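Side-chain contacts in ribonucleoside-diphosphate reductase subunit beta (Streptococcus sanguinis, PDB 4N83), which probably supplies deoxyribonucleotides for DNA synthesis, acting as the dimanganese-bound small subunit of a class Ib ribonucleotide reductase: residues 65-68 with 69-73; 95-98 with 99-102; 153-156 with 157-161; 185-188 with 189-193. All blocks are in the same frame, centred on the assembly; numbering follows the deposited sequence.

Contact 1 of 4, residues 65-68 with 69-73; sequences LDTL and QSESG. With MN (manganese (II) ion), chain J.
From Leu65 to Gly73 the backbone is one helix, in which ordinary four-residue bonds give way to a wider pi-type turn where Gly73 N donates to Leu68 O at 3.0 Å. Ser72 N is left with only a weak bond to the same oxygen. One residue earlier, Thr67 O takes two donors from the same face of its plane. Glu71 N reaches it at 3.2 Å and Ser70 OG at 3.1 Å. The hydroxyl can fold back there because OG sits between the backbone N and the carbonyl carbon (chi1 65°). Helix 49-78 belongs to the ferritin-like bundle of ribonucleotide reductase small subunits and gives the metal centre its aspartate. The Asp66 carboxylate turns to the metal and to Tyr104. Its OD1 binds a manganese ion at 2.1 Å, while OD2 is hydrogen-bonded to Tyr104 OH, the predicted active-site tyrosine. Thr67 and Glu71 run side by side. The Glu71 chain is extended beyond CG (chi2 177°), and its OE2 comes to 3.3 Å from the Thr67 CG2 methyl. The Thr67 hydroxyl is used differently: OG1 bonds to Thr63 O and to Ile8 N of the second subunit. Leu68 CD1 rests 3.8 Å from Ser72 OG, next to Asn138 and to Tyr5 of the second subunit.

Contact 2 of 4, residues 95-98 with 99-102; sequences FMES and VHAK. With MN (manganese (II) ion), chain J; MN (manganese (II) ion), chain I.
Glu97 and His100 form the first Glu-X-X-His motif of the dimanganese site, one helical turn apart on helix 84-111. The Glu97 carboxylate bridges the two metals. OE1 binds one manganese at 2.2 Å, the ion that Asp66 also binds, and OE2 binds the other at 2.1 Å. A bend at chi2 (-71°) swings the carboxylate across toward His100 and the metals. The carboxylate and imidazole planes stand 83° apart. His100 ND1 faces the first manganese at 2.9 Å, long for a manganese-nitrogen bond, with the metal in the ring plane. Glu97 OE1 is 3.4 Å from the same nitrogen; a hydrogen bond there would be weak and is doubtful, since ND1 faces the metal. Met96 O lies 3.0 Å above the centre of one imidazole face, and it also accepts the backbone bond from His100 N. At the far edge of the ring, NE2 is hydrogen-bonded to Asp190 OD2. Beside these groups is an apolar cluster of Phe95, Met96 and Val99. Val99 CG2 sits over the Phe95 ring in a CH-pi contact, 4.0 Å from the centroid and 27° off the ring normal. The thioether chain of Met96 curls alongside Val99 and sets CE 4.0 Å from its CB. Ser98 OG bonds to Asn91 ND2 of the second subunit at the dimer interface. The rotation of the imidazole is probably set by the metal facing ND1 and by Asp190 on NE2. Asp190, as a second-shell carboxylate, would be expected to strengthen the donor character of the metal-facing nitrogen.

Contact 3 of 4, residues 153-156 with 157-161; sequences SVFL and ETFLF. With MN (manganese (II) ion), chain I; MN (manganese (II) ion), chain J.
Glu157 CG packs 3.8 Å from Leu156 CG and lies over one face of the Phe161 ring. From there the glutamate runs out extended (chi2 -177°) and bridges the metals, with OE1 on one manganese at 2.0 Å and OE2 on the other at 2.4 Å. Leu156 CD1 touches two side chains of the following turn: Leu160 CD1 at 3.5 Å and Phe161 CE2 at 3.6 Å. It meets the Phe161 ring at the edge, in the ring plane. The backbone under the glutamate is held by a nearly straight bond from Glu157 N to Ser153 O (3.2 Å, 170°). Thr158 OG1 adds a bond to Val154 O at 2.7 Å, on a lone pair in the carbonyl plane. Next the helix widens into a pi-type turn, and Leu160 N donates to Phe155 O at 3.1 Å, nearly along the C=O axis. Phe159 N bonds only weakly to that oxygen. Farther out, Ser153 OG pairs with Gln69, while Phe155 packs on helix 211-240 and Phe159 on helix 246-263. A glutamate bridging two metals inside a helical bundle is typical of the ferritin-like dimetal site of ribonucleotide reductase small subunits.

Contact 4 of 4, residues 185-188 with 189-193; sequences KLII and RDESV. With MN (manganese (II) ion), chain J; MN (manganese (II) ion), chain I.
Ile187 and Glu191 make the tight, buried side of this helical turn. Glu191 N donates to Ile187 O at 2.9 Å, with an N-H...O angle of 161°. Glu191 CG passes 3.3 Å from the same oxygen, and Ile187 CG2 is 4.2 Å from that CG. The Glu191 chain then bends at chi2 (-56°), which turns its carboxylate to the metals. OE2 binds one manganese at 2.2 Å and OE1 the other at 2.4 Å. OE1 is also hydrogen-bonded to His194 ND1, so this oxygen has two partners. Asp190 is buried as well. Its CB lies against Ile187 O, and its OD2 accepts from Trp30 NE1. Ile187 packs on Phe165 of helix 162-173 and on Trp30.

The opposite character appears at Leu186 and Arg189, which lie side by side toward solvent. Leu186 CD2 sits over one face of the guanidinium, offset toward its rim, and is 3.8 Å from Arg189 NH2. The arginine chain is extended at first and bent at chi3 (72°), which lays its flat end over the leucine. The contact is a loose van der Waals one. Ser192 is exposed too. It meets the earlier turn through CB beside Ile188 O and through its backbone N, 2.8 Å from Ile188 O. A glutamate bridging two metals, followed three residues on by His194 of the chain I manganese site, is the second Glu-X-X-His motif of the ferritin-like ribonucleotide reductase small subunit.

In the fold
Each of the four contacts lies within a single helix, so none closes a long loop, and along the chain they follow one another without nesting or crossing. Contact 1 is on helix 49-78 and contact 2 on the next helix, 84-111; Ser70 packs on Ser98 between them, and both contacts reach the second subunit. Contact 3, on helix 148-160, and contact 4, on helix 178-206, touch no other protein chain. All four converge on the manganese ion of chain J; contacts 2, 3 and 4 also share that of chain I. The carboxylates crowd together there, with Glu97 OE1 2.8 Å from Glu157 OE2. The metals thus tie four helices into one bundle core.

Contact 1 of 4, residues 65-68 with 69-73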
# COMPACT_ATOMS: atom_id res chain seq x y z
N LEU A 65 16.28 -5.31 -3.77
CA LEU A 65 15.89 -5.28 -2.36
C LEU A 65 14.65 -4.43 -2.07
O LEU A 65 13.96 -4.67 -1.07
CB LEU A 65 17.07 -4.79 -1.51
CG LEU A 65 18.35 -5.61 -1.63
CD1 LEU A 65 19.52 -4.87 -0.98
CD2 LEU A 65 18.18 -6.99 -1.02
N ASP A 66 14.36 -3.45 -2.93
CA ASP A 66 13.08 -2.72 -2.85
C ASP A 66 11.94 -3.56 -3.44
O ASP A 66 10.78 -3.37 -3.07
CB ASP A 66 13.17 -1.36 -3.55
CG ASP A 66 13.57 -0.23 -2.61
OD1 ASP A 66 12.91 -0.05 -1.57
OD2 ASP A 66 14.55 0.48 -2.92
N THR A 67 12.28 -4.48 -4.34
CA THR A 67 11.32 -5.47 -4.85
C THR A 67 11.05 -6.52 -3.77
O THR A 67 9.91 -6.93 -3.58
CB THR A 67 11.85 -6.18 -6.11
OG1 THR A 67 12.30 -5.21 -7.06
CG2 THR A 67 10.77 -7.05 -6.74
N LEU A 68 12.11 -6.94 -3.09
CA LEU A 68 12.01 -7.89 -1.98
C LEU A 68 11.08 -7.39 -0.89
O LEU A 68 10.29 -8.16 -0.33
CB LEU A 68 13.40 -8.16 -1.40
CG LEU A 68 13.50 -9.04 -0.15
CD1 LEU A 68 13.03 -10.46 -0.46
CD2 LEU A 68 14.92 -9.05 0.38
N GLN A 69 11.18 -6.10 -0.58
CA GLN A 69 10.39 -5.49 0.49
C GLN A 69 8.91 -5.32 0.11
O GLN A 69 8.03 -5.63 0.92
CB GLN A 69 10.98 -4.13 0.90
CG GLN A 69 12.29 -4.22 1.67
CD GLN A 69 12.10 -4.68 3.10
OE1 GLN A 69 12.09 -3.87 4.03
NE2 GLN A 69 11.94 -5.98 3.29
N SER A 70 8.65 -4.84 -1.10
CA SER A 70 7.29 -4.56 -1.54
C SER A 70 6.41 -5.81 -1.65
O SER A 70 5.23 -5.79 -1.29
CB SER A 70 7.29 -3.82 -2.89
OG SER A 70 7.82 -4.62 -3.93
N GLU A 71 7.00 -6.90 -2.14
CA GLU A 71 6.24 -8.12 -2.42
C GLU A 71 6.05 -9.00 -1.18
O GLU A 71 4.92 -9.34 -0.83
CB GLU A 71 6.91 -8.90 -3.56
CG GLU A 71 6.98 -8.13 -4.87
CD GLU A 71 7.71 -8.87 -5.98
OE1 GLU A 71 8.21 -9.99 -5.74
OE2 GLU A 71 7.80 -8.32 -7.10
N SER A 72 7.16 -9.36 -0.53
CA SER A 72 7.13 -10.30 0.61
C SER A 72 7.55 -9.70 1.95
O SER A 72 7.14 -10.19 3.00
CB SER A 72 8.01 -11.52 0.31
OG SER A 72 9.38 -11.19 0.36
N GLY A 73 8.38 -8.66 1.92
CA GLY A 73 8.97 -8.09 3.14
C GLY A 73 7.95 -7.49 4.10
O GLY A 73 7.91 -7.88 5.27
MN MN J . 12.78 0.76 0.39

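Contact 2 of 4, residues 95-98 with 99-102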
# COMPACT_ATOMS: atom_id res chain seq x y z
N PHE A 95 3.21 0.04 -0.15
CA PHE A 95 3.01 0.79 -1.39
C PHE A 95 4.23 1.65 -1.73
O PHE A 95 4.69 1.65 -2.88
CB PHE A 95 1.75 1.67 -1.31
CG PHE A 95 1.73 2.78 -2.32
CD1 PHE A 95 1.79 2.51 -3.68
CD2 PHE A 95 1.64 4.10 -1.90
CE1 PHE A 95 1.78 3.54 -4.61
CE2 PHE A 95 1.62 5.14 -2.82
CZ PHE A 95 1.69 4.86 -4.18
N MET A 96 4.76 2.37 -0.75
CA MET A 96 5.94 3.21 -0.96
C MET A 96 7.18 2.38 -1.30
O MET A 96 8.06 2.87 -2.01
CB MET A 96 6.21 4.09 0.27
CG MET A 96 5.17 5.19 0.50
SD MET A 96 4.77 6.18 -0.95
CE MET A 96 6.39 6.71 -1.48
N GLU A 97 7.25 1.15 -0.81
CA GLU A 97 8.35 0.24 -1.17
C GLU A 97 8.30 -0.12 -2.66
O GLU A 97 9.34 -0.32 -3.29
CB GLU A 97 8.33 -1.03 -0.32
CG GLU A 97 8.52 -0.81 1.18
CD GLU A 97 9.93 -0.39 1.58
OE1 GLU A 97 10.76 -0.11 0.69
OE2 GLU A 97 10.20 -0.32 2.80
N SER A 98 7.09 -0.20 -3.22
CA SER A 98 6.91 -0.41 -4.66
C SER A 98 7.29 0.83 -5.47
O SER A 98 7.82 0.71 -6.58
CB SER A 98 5.47 -0.83 -4.99
OG SER A 98 5.29 -2.23 -4.88
N VAL A 99 7.01 2.01 -4.92
CA VAL A 99 7.40 3.27 -5.56
C VAL A 99 8.93 3.37 -5.61
O VAL A 99 9.48 3.83 -6.61
CB VAL A 99 6.82 4.50 -4.83
CG1 VAL A 99 7.37 5.80 -5.41
CG2 VAL A 99 5.30 4.49 -4.90
N HIS A 100 9.59 2.94 -4.54
CA HIS A 100 11.05 2.91 -4.50
C HIS A 100 11.60 1.95 -5.56
O HIS A 100 12.58 2.27 -6.24
CB HIS A 100 11.56 2.48 -3.11
CG HIS A 100 11.13 3.38 -2.00
ND1 HIS A 100 11.24 3.02 -0.67
CD2 HIS A 100 10.56 4.61 -2.01
CE1 HIS A 100 10.78 4.00 0.09
NE2 HIS A 100 10.36 4.98 -0.70
N ALA A 101 10.96 0.80 -5.71
CA ALA A 101 11.36 -0.19 -6.71
C ALA A 101 11.18 0.34 -8.13
O ALA A 101 12.04 0.12 -8.99
CB ALA A 101 10.57 -1.48 -6.52
N LYS A 102 10.08 1.05 -8.37
CA LYS A 102 9.80 1.62 -9.69
C LYS A 102 10.74 2.78 -10.03
O LYS A 102 11.22 2.87 -11.15
CB LYS A 102 8.34 2.09 -9.79
CG LYS A 102 8.01 2.81 -11.09
CD LYS A 102 6.53 3.11 -11.22
CE LYS A 102 6.27 4.12 -12.33
NZ LYS A 102 6.75 3.65 -13.66
MN MN J . 12.78 0.76 0.39
MN MN I . 11.05 0.04 4.74

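Contact 3 of 4, residues 153-156 with 157-161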
# COMPACT_ATOMS: atom_id res chain seq x y z
N SER A 153 14.51 -6.22 8.49
CA SER A 153 14.04 -5.10 7.68
C SER A 153 14.73 -3.79 8.06
O SER A 153 14.98 -2.94 7.20
CB SER A 153 12.52 -4.94 7.81
OG SER A 153 12.02 -4.02 6.85
N VAL A 154 15.05 -3.63 9.34
CA VAL A 154 15.79 -2.46 9.82
C VAL A 154 17.25 -2.53 9.35
O VAL A 154 17.78 -1.54 8.85
CB VAL A 154 15.72 -2.31 11.36
CG1 VAL A 154 16.67 -1.23 11.85
CG2 VAL A 154 14.29 -2.00 11.79
N PHE A 155 17.89 -3.68 9.52
CA PHE A 155 19.24 -3.88 9.00
C PHE A 155 19.29 -3.67 7.49
O PHE A 155 20.23 -3.08 6.97
CB PHE A 155 19.77 -5.29 9.30
CG PHE A 155 20.34 -5.47 10.69
CD1 PHE A 155 21.12 -4.48 11.29
CD2 PHE A 155 20.13 -6.66 11.38
CE1 PHE A 155 21.64 -4.67 12.56
CE2 PHE A 155 20.66 -6.85 12.64
CZ PHE A 155 21.41 -5.85 13.24
N LEU A 156 18.27 -4.17 6.80
CA LEU A 156 18.21 -4.09 5.34
C LEU A 156 18.28 -2.64 4.87
O LEU A 156 19.24 -2.24 4.22
CB LEU A 156 16.93 -4.76 4.82
CG LEU A 156 16.63 -4.69 3.32
CD1 LEU A 156 17.83 -5.15 2.50
CD2 LEU A 156 15.40 -5.53 2.99
N GLU A 157 17.27 -1.86 5.23
CA GLU A 157 17.07 -0.53 4.64
C GLU A 157 17.72 0.63 5.40
O GLU A 157 17.91 1.70 4.82
CB GLU A 157 15.57 -0.28 4.48
CG GLU A 157 14.90 -1.32 3.59
CD GLU A 157 13.43 -1.04 3.36
OE1 GLU A 157 12.67 -1.02 4.35
OE2 GLU A 157 13.05 -0.83 2.19
N THR A 158 18.08 0.42 6.67
CA THR A 158 18.73 1.46 7.47
C THR A 158 20.26 1.38 7.45
O THR A 158 20.94 2.35 7.77
CB THR A 158 18.27 1.41 8.95
OG1 THR A 158 16.89 1.03 9.02
CG2 THR A 158 18.46 2.76 9.64
N PHE A 159 20.80 0.22 7.06
CA PHE A 159 22.24 -0.06 7.17
C PHE A 159 22.87 -0.48 5.84
O PHE A 159 23.70 0.25 5.30
CB PHE A 159 22.47 -1.09 8.29
CG PHE A 159 23.65 -2.01 8.06
CD1 PHE A 159 24.94 -1.50 8.00
CD2 PHE A 159 23.46 -3.38 7.93
CE1 PHE A 159 26.02 -2.35 7.79
CE2 PHE A 159 24.54 -4.22 7.73
CZ PHE A 159 25.82 -3.71 7.65
N LEU A 160 22.48 -1.64 5.32
CA LEU A 160 23.13 -2.21 4.13
C LEU A 160 22.57 -1.71 2.80
O LEU A 160 23.08 -2.06 1.73
CB LEU A 160 23.13 -3.75 4.20
CG LEU A 160 21.79 -4.50 4.22
CD1 LEU A 160 21.28 -4.79 2.82
CD2 LEU A 160 21.93 -5.80 5.02
N PHE A 161 21.51 -0.89 2.86
CA PHE A 161 21.05 -0.14 1.68
C PHE A 161 22.04 0.99 1.35
O PHE A 161 22.16 1.39 0.19
CB PHE A 161 19.66 0.47 1.93
CG PHE A 161 18.55 -0.20 1.16
CD1 PHE A 161 17.75 0.53 0.29
CD2 PHE A 161 18.29 -1.56 1.31
CE1 PHE A 161 16.72 -0.07 -0.42
CE2 PHE A 161 17.26 -2.17 0.61
CZ PHE A 161 16.48 -1.42 -0.26
MN MN I . 11.05 0.04 4.74
MN MN J . 12.78 0.76 0.39

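Contact 4 of 4, residues 185-188 with 189-193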
# COMPACT_ATOMS: atom_id res chain seq x y z
N LYS A 185 17.23 10.74 -2.53
CA LYS A 185 17.07 11.54 -1.31
C LYS A 185 15.69 11.30 -0.68
O LYS A 185 15.58 11.15 0.54
CB LYS A 185 17.22 13.03 -1.65
CG LYS A 185 17.46 13.94 -0.46
CD LYS A 185 18.93 14.26 -0.28
CE LYS A 185 19.15 15.31 0.80
NZ LYS A 185 19.02 14.75 2.17
N LEU A 186 14.66 11.25 -1.52
CA LEU A 186 13.29 11.00 -1.07
C LEU A 186 13.12 9.58 -0.51
O LEU A 186 12.37 9.38 0.45
CB LEU A 186 12.30 11.22 -2.22
CG LEU A 186 12.14 12.66 -2.70
CD1 LEU A 186 11.57 12.70 -4.11
CD2 LEU A 186 11.26 13.46 -1.74
N ILE A 187 13.81 8.61 -1.11
CA ILE A 187 13.76 7.22 -0.65
C ILE A 187 14.33 7.09 0.77
O ILE A 187 13.76 6.38 1.60
CB ILE A 187 14.51 6.27 -1.61
CG1 ILE A 187 13.76 6.16 -2.94
CG2 ILE A 187 14.67 4.88 -1.00
CD1 ILE A 187 14.58 5.62 -4.09
N ILE A 188 15.44 7.77 1.02
CA ILE A 188 16.07 7.78 2.34
C ILE A 188 15.17 8.45 3.38
O ILE A 188 15.14 8.03 4.54
CB ILE A 188 17.45 8.48 2.30
CG1 ILE A 188 18.42 7.70 1.40
CG2 ILE A 188 18.04 8.60 3.71
CD1 ILE A 188 19.57 8.53 0.87
N ARG A 189 14.44 9.49 2.97
CA ARG A 189 13.50 10.17 3.86
C ARG A 189 12.39 9.23 4.33
O ARG A 189 12.00 9.26 5.50
CB ARG A 189 12.88 11.39 3.17
CG ARG A 189 12.09 12.30 4.11
CD ARG A 189 11.47 13.48 3.37
NE ARG A 189 10.35 13.08 2.52
CZ ARG A 189 9.66 13.91 1.74
NH1 ARG A 189 9.97 15.21 1.68
NH2 ARG A 189 8.65 13.45 1.00
N ASP A 190 11.89 8.39 3.42
CA ASP A 190 10.88 7.39 3.76
C ASP A 190 11.45 6.27 4.62
O ASP A 190 10.84 5.88 5.61
CB ASP A 190 10.25 6.79 2.49
CG ASP A 190 9.25 7.72 1.82
OD1 ASP A 190 8.62 8.54 2.52
OD2 ASP A 190 9.10 7.62 0.59
N GLU A 191 12.62 5.76 4.23
CA GLU A 191 13.23 4.64 4.94
C GLU A 191 13.77 5.03 6.31
O GLU A 191 13.87 4.18 7.20
CB GLU A 191 14.35 4.00 4.09
CG GLU A 191 13.86 3.32 2.82
CD GLU A 191 12.81 2.24 3.06
OE1 GLU A 191 12.72 1.72 4.19
OE2 GLU A 191 12.06 1.92 2.12
N SER A 192 14.12 6.30 6.49
CA SER A 192 14.51 6.81 7.81
C SER A 192 13.35 6.69 8.80
O SER A 192 13.55 6.36 9.96
CB SER A 192 14.97 8.26 7.70
OG SER A 192 15.40 8.75 8.96
N VAL A 193 12.13 6.95 8.31
CA VAL A 193 10.92 6.86 9.13
C VAL A 193 10.47 5.40 9.32
O VAL A 193 9.94 5.05 10.38
CB VAL A 193 9.76 7.69 8.53
CG1 VAL A 193 8.50 7.56 9.37
CG2 VAL A 193 10.17 9.15 8.39
MN MN J . 12.78 0.76 0.39
MN MN I . 11.05 0.04 4.74